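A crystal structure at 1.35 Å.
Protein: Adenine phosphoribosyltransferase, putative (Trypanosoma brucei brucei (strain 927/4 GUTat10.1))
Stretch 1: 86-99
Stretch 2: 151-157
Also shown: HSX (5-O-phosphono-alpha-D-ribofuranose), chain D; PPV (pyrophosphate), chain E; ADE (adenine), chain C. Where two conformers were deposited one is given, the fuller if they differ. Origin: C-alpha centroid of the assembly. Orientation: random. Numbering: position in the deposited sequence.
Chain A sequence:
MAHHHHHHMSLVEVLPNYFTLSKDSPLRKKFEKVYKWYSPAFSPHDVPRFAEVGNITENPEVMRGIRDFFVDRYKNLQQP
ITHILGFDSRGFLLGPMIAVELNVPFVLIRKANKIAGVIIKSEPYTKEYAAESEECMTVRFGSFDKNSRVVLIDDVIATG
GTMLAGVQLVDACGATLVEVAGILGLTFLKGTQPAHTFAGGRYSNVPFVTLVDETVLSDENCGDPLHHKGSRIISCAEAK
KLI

Stretch 1 (86-99) GFDSRGFLLGPMIA
Stretch 2, residues 151-157: VLIDDVI

The two stretches meet as neighbouring parallel strands, and both turn away from the sheet into loops that carry the ligand-binding groups. Gly86 and Phe87 end one strand; residues from Val151 to Ile153 belong to the other. Gly86 forms a parallel bridge with Ile153, with a CA-CA distance of 4.8 Å. The carbonyl of Ile153 serves both Gly86 and Phe87: Phe87 N donates a hydrogen bond to Ile153 O (3.3 Å, 154° at the hydrogen), and Gly86 CA makes a CA-H...O contact with Ile153 O at 3.4 Å. Both bridged residues are extended, Gly86 at phi/psi -125/147 and Ile153 at -131/139.

Beyond the strand, Asp88 (-57/131) leads through a cis peptide bond into Ser89. Residues 90-93 then take helical phi/psi, and a regular helix follows, running through Ala99 and on. This turn brings Gly91 beside Asp154, CA to CA 3.9 Å. The fit depends on the bare backbone: a CB on Gly91 would lie 2.8 Å from Ile153 O and 2.7 Å from Phe87 N, a clash with both. Gly86 and Gly95 leave room more mildly: ideal CB positions there would be tight, not clashing, 3.3 Å and 3.4 Å respectively from Ile153 CG2.

Ile153 is the bump that fills this hollow, with more area covered by the other stretch than any other residue. With chi1 t and chi2 t, it sets CG2 4.0 Å from Gly95 CA, while its CD1 reaches Leu94 CB at 4.0 Å and Ile98 CD1 at 3.7 Å. Leu94 and Ile98, both m,t, point toward the second stretch and supply apolar walls. Leu94 also extends along the backbone, placing CD1 3.6 Å from Asp154 O and 3.8 Å from Asp155 CA. Phe87 (chi1 m, chi2 -88°) packs CE2 against Leu152 CD2 at 4.2 Å; Leu152 is m,t and leaves its backbone sideways, but its end comes nearer.

Past Ile153 polar contacts join the packing. Asp154, with chi1 at -149°, carries OD1 to 3.3 Å from Gly91 N, and water 1 fills the gap beside them, accepting from Gly91 N at 3.2 Å and donating to Asp154 OD1 at 2.7 Å. Asp155 N donates a weak hydrogen bond to Asp154 OD1 (2.9 Å).

Arg90, whose CA-to-CB bond points toward the second stretch (chi1 m, chi2 t, chi3 -102°, chi4 150°), meets Asp155 (chi1 p), and opposite charges join in a salt bridge, Arg90 NH1 to Asp155 OD2 at 2.8 Å. The guanidinium edge also serves the ligands: Arg90 NH1 donates to ADE N3 (2.9 Å) and Arg90 NE to PPV O12 (2.7 Å), while HSX O2 lies over one face. The ribose hydroxyls bind the two carboxylates, HSX O3 donating to Asp154 OD2 at 2.5 Å and HSX O2 to Asp155 OD1 at 2.7 Å. Ser89 N holds PPV O22 at 2.9 Å, so the paired loops together cradle the ligands.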

# COMPACT_ATOMS: atom_id res chain seq x y z
N GLY A 86 -1.63 7.03 -6.25
CA GLY A 86 -2.39 5.90 -5.78
C GLY A 86 -3.05 6.15 -4.43
O GLY A 86 -2.51 6.86 -3.58
N PHE A 87 -4.23 5.55 -4.24
CA PHE A 87 -5.04 5.80 -3.05
C PHE A 87 -4.69 4.88 -1.89
O PHE A 87 -4.59 3.66 -2.04
CB PHE A 87 -6.52 5.61 -3.37
CG PHE A 87 -7.09 6.62 -4.30
CD1 PHE A 87 -7.60 7.82 -3.82
CD2 PHE A 87 -7.12 6.38 -5.66
CE1 PHE A 87 -8.15 8.75 -4.69
CE2 PHE A 87 -7.66 7.32 -6.53
CZ PHE A 87 -8.18 8.49 -6.04
N ASP A 88 -4.53 5.49 -0.72
CA ASP A 88 -4.52 4.79 0.56
C ASP A 88 -5.84 4.03 0.69
O ASP A 88 -6.91 4.60 0.45
CB ASP A 88 -4.48 5.91 1.60
CG ASP A 88 -3.95 5.48 2.94
OD1 ASP A 88 -3.68 4.28 3.16
OD2 ASP A 88 -3.80 6.41 3.77
N SER A 89 -5.81 2.73 1.05
CA SER A 89 -4.62 1.92 1.31
C SER A 89 -4.37 0.88 0.22
O SER A 89 -3.25 0.40 0.04
CB SER A 89 -4.82 1.16 2.63
OG SER A 89 -5.21 2.05 3.68
N ARG A 90 -5.42 0.47 -0.49
CA ARG A 90 -5.27 -0.64 -1.42
C ARG A 90 -4.61 -0.23 -2.73
O ARG A 90 -3.92 -1.05 -3.34
CB ARG A 90 -6.61 -1.36 -1.61
CG ARG A 90 -7.03 -2.10 -0.33
CD ARG A 90 -8.29 -2.92 -0.55
NE ARG A 90 -9.47 -2.28 0.01
CZ ARG A 90 -10.69 -2.43 -0.49
NH1 ARG A 90 -10.89 -3.16 -1.59
NH2 ARG A 90 -11.71 -1.85 0.12
N GLY A 91 -4.78 1.02 -3.16
CA GLY A 91 -4.01 1.49 -4.31
C GLY A 91 -2.51 1.46 -4.06
O GLY A 91 -1.73 1.33 -5.01
N PHE A 92 -2.10 1.58 -2.80
CA PHE A 92 -0.69 1.48 -2.43
C PHE A 92 -0.10 0.13 -2.81
O PHE A 92 1.12 0.02 -3.00
CB PHE A 92 -0.53 1.63 -0.91
CG PHE A 92 -0.69 3.04 -0.39
CD1 PHE A 92 -1.07 4.10 -1.20
CD2 PHE A 92 -0.43 3.30 0.95
CE1 PHE A 92 -1.18 5.39 -0.69
CE2 PHE A 92 -0.53 4.58 1.47
CZ PHE A 92 -0.91 5.63 0.66
N LEU A 93 -0.93 -0.91 -2.90
CA LEU A 93 -0.46 -2.26 -3.21
C LEU A 93 -0.10 -2.44 -4.68
O LEU A 93 0.62 -3.39 -5.01
CB LEU A 93 -1.56 -3.26 -2.86
CG LEU A 93 -1.91 -3.36 -1.38
CD1 LEU A 93 -3.26 -4.04 -1.18
CD2 LEU A 93 -0.82 -4.12 -0.64
N LEU A 94 -0.58 -1.55 -5.55
CA LEU A 94 -0.47 -1.73 -6.99
C LEU A 94 0.43 -0.71 -7.66
O LEU A 94 1.15 -1.05 -8.60
CB LEU A 94 -1.87 -1.67 -7.63
CG LEU A 94 -2.91 -2.65 -7.07
CD1 LEU A 94 -4.29 -2.39 -7.68
CD2 LEU A 94 -2.46 -4.09 -7.29
N GLY A 95 0.39 0.55 -7.23
CA GLY A 95 1.12 1.62 -7.89
C GLY A 95 2.63 1.49 -7.89
O GLY A 95 3.28 1.63 -8.94
N PRO A 96 3.24 1.24 -6.72
CA PRO A 96 4.71 1.25 -6.66
C PRO A 96 5.40 0.27 -7.60
O PRO A 96 6.42 0.63 -8.19
CB PRO A 96 5.00 0.95 -5.18
CG PRO A 96 3.83 1.53 -4.47
CD PRO A 96 2.66 1.21 -5.37
N MET A 97 4.87 -0.95 -7.75
CA MET A 97 5.55 -1.91 -8.63
C MET A 97 5.49 -1.47 -10.08
O MET A 97 6.36 -1.85 -10.87
CB MET A 97 4.97 -3.31 -8.45
CG MET A 97 3.54 -3.48 -8.98
SD MET A 97 2.87 -5.08 -8.50
CE MET A 97 1.23 -4.95 -9.19
N ILE A 98 4.48 -0.69 -10.46
CA ILE A 98 4.41 -0.12 -11.80
C ILE A 98 5.34 1.07 -11.93
O ILE A 98 6.13 1.16 -12.88
CB ILE A 98 2.95 0.25 -12.14
CG1 ILE A 98 2.07 -1.00 -12.11
CG2 ILE A 98 2.87 0.94 -13.50
CD1 ILE A 98 0.58 -0.70 -11.99
N ALA A 99 5.29 1.98 -10.95
CA ALA A 99 6.08 3.20 -11.00
C ALA A 99 7.58 2.91 -11.05
O ALA A 99 8.33 3.62 -11.73
CB ALA A 99 5.75 4.08 -9.80
N VAL A 151 -1.44 9.33 -13.79
CA VAL A 151 -2.39 8.22 -13.74
C VAL A 151 -2.84 8.08 -12.30
O VAL A 151 -2.00 8.07 -11.39
CB VAL A 151 -1.75 6.92 -14.24
CG1 VAL A 151 -2.62 5.70 -13.92
CG2 VAL A 151 -1.45 7.00 -15.72
N LEU A 152 -4.15 7.97 -12.08
CA LEU A 152 -4.72 7.61 -10.78
C LEU A 152 -4.93 6.10 -10.74
O LEU A 152 -5.47 5.53 -11.69
CB LEU A 152 -6.07 8.30 -10.59
CG LEU A 152 -6.03 9.80 -10.32
CD1 LEU A 152 -7.42 10.40 -10.50
CD2 LEU A 152 -5.50 10.07 -8.93
N ILE A 153 -4.51 5.45 -9.65
CA ILE A 153 -4.65 4.00 -9.53
C ILE A 153 -5.27 3.62 -8.19
O ILE A 153 -4.94 4.19 -7.14
CB ILE A 153 -3.32 3.26 -9.80
CG1 ILE A 153 -3.55 1.74 -9.92
CG2 ILE A 153 -2.27 3.57 -8.72
CD1 ILE A 153 -2.39 1.00 -10.55
N ASP A 154 -6.18 2.64 -8.24
CA ASP A 154 -6.78 2.04 -7.06
C ASP A 154 -7.03 0.57 -7.37
O ASP A 154 -6.81 0.12 -8.49
CB ASP A 154 -8.08 2.77 -6.70
CG ASP A 154 -8.37 2.77 -5.22
OD1 ASP A 154 -7.67 2.04 -4.47
OD2 ASP A 154 -9.29 3.52 -4.81
N ASP A 155 -7.50 -0.19 -6.37
CA ASP A 155 -7.88 -1.56 -6.68
C ASP A 155 -9.26 -1.65 -7.33
O ASP A 155 -9.41 -2.14 -8.45
CB ASP A 155 -7.69 -2.52 -5.49
CG ASP A 155 -8.67 -2.30 -4.36
OD1 ASP A 155 -9.07 -1.14 -4.10
OD2 ASP A 155 -9.02 -3.31 -3.70
N VAL A 156 -10.29 -1.14 -6.64
CA VAL A 156 -11.68 -1.25 -7.08
C VAL A 156 -12.19 0.13 -7.45
O VAL A 156 -11.94 1.10 -6.73
CB VAL A 156 -12.55 -1.86 -5.96
CG1 VAL A 156 -14.03 -1.90 -6.39
CG2 VAL A 156 -12.06 -3.25 -5.58
N ILE A 157 -12.92 0.21 -8.55
CA ILE A 157 -13.75 1.37 -8.88
C ILE A 157 -15.20 0.91 -8.82
O ILE A 157 -15.61 0.03 -9.59
CB ILE A 157 -13.40 1.97 -10.25
CG1 ILE A 157 -11.93 2.43 -10.27
CG2 ILE A 157 -14.33 3.15 -10.54
CD1 ILE A 157 -11.42 2.86 -11.60
C1 HSX D . -12.48 1.03 -1.37
O4 HSX D . -13.42 1.94 -1.96
C2 HSX D . -11.57 0.65 -2.52
O2 HSX D . -10.29 0.20 -2.08
C3 HSX D . -11.51 1.94 -3.33
O3 HSX D . -10.61 2.88 -2.73
C4 HSX D . -12.93 2.48 -3.18
C5 HSX D . -13.84 2.10 -4.35
O5 HSX D . -15.19 2.48 -4.08
P' HSX D . -15.86 3.78 -4.77
O1X HSX D . -15.29 5.03 -4.12
O2X HSX D . -15.55 3.70 -6.24
O3X HSX D . -17.33 3.59 -4.48
O1 HSX D . -11.73 1.71 -0.35
O11 PPV E . -12.55 1.79 2.27
P1 PPV E . -11.26 1.88 3.06
O21 PPV E . -11.40 1.47 4.51
O31 PPV E . -10.54 3.18 2.83
OPP PPV E . -10.34 0.75 2.35
P2 PPV E . -8.75 0.48 2.38
O12 PPV E . -8.83 -1.03 2.31
O22 PPV E . -8.23 1.18 1.14
O32 PPV E . -8.15 0.98 3.68
N9 ADE C . -14.55 -1.03 -2.48
C8 ADE C . -15.75 -0.52 -2.86
N7 ADE C . -16.63 -1.43 -3.19
C5 ADE C . -15.96 -2.63 -3.03
C6 ADE C . -16.35 -3.98 -3.22
N6 ADE C . -17.57 -4.35 -3.65
N1 ADE C . -15.43 -4.93 -2.96
C2 ADE C . -14.21 -4.55 -2.54
N3 ADE C . -13.74 -3.32 -2.32
C4 ADE C . -14.67 -2.40 -2.59
O HOH W 1 -7.45 2.28 -1.82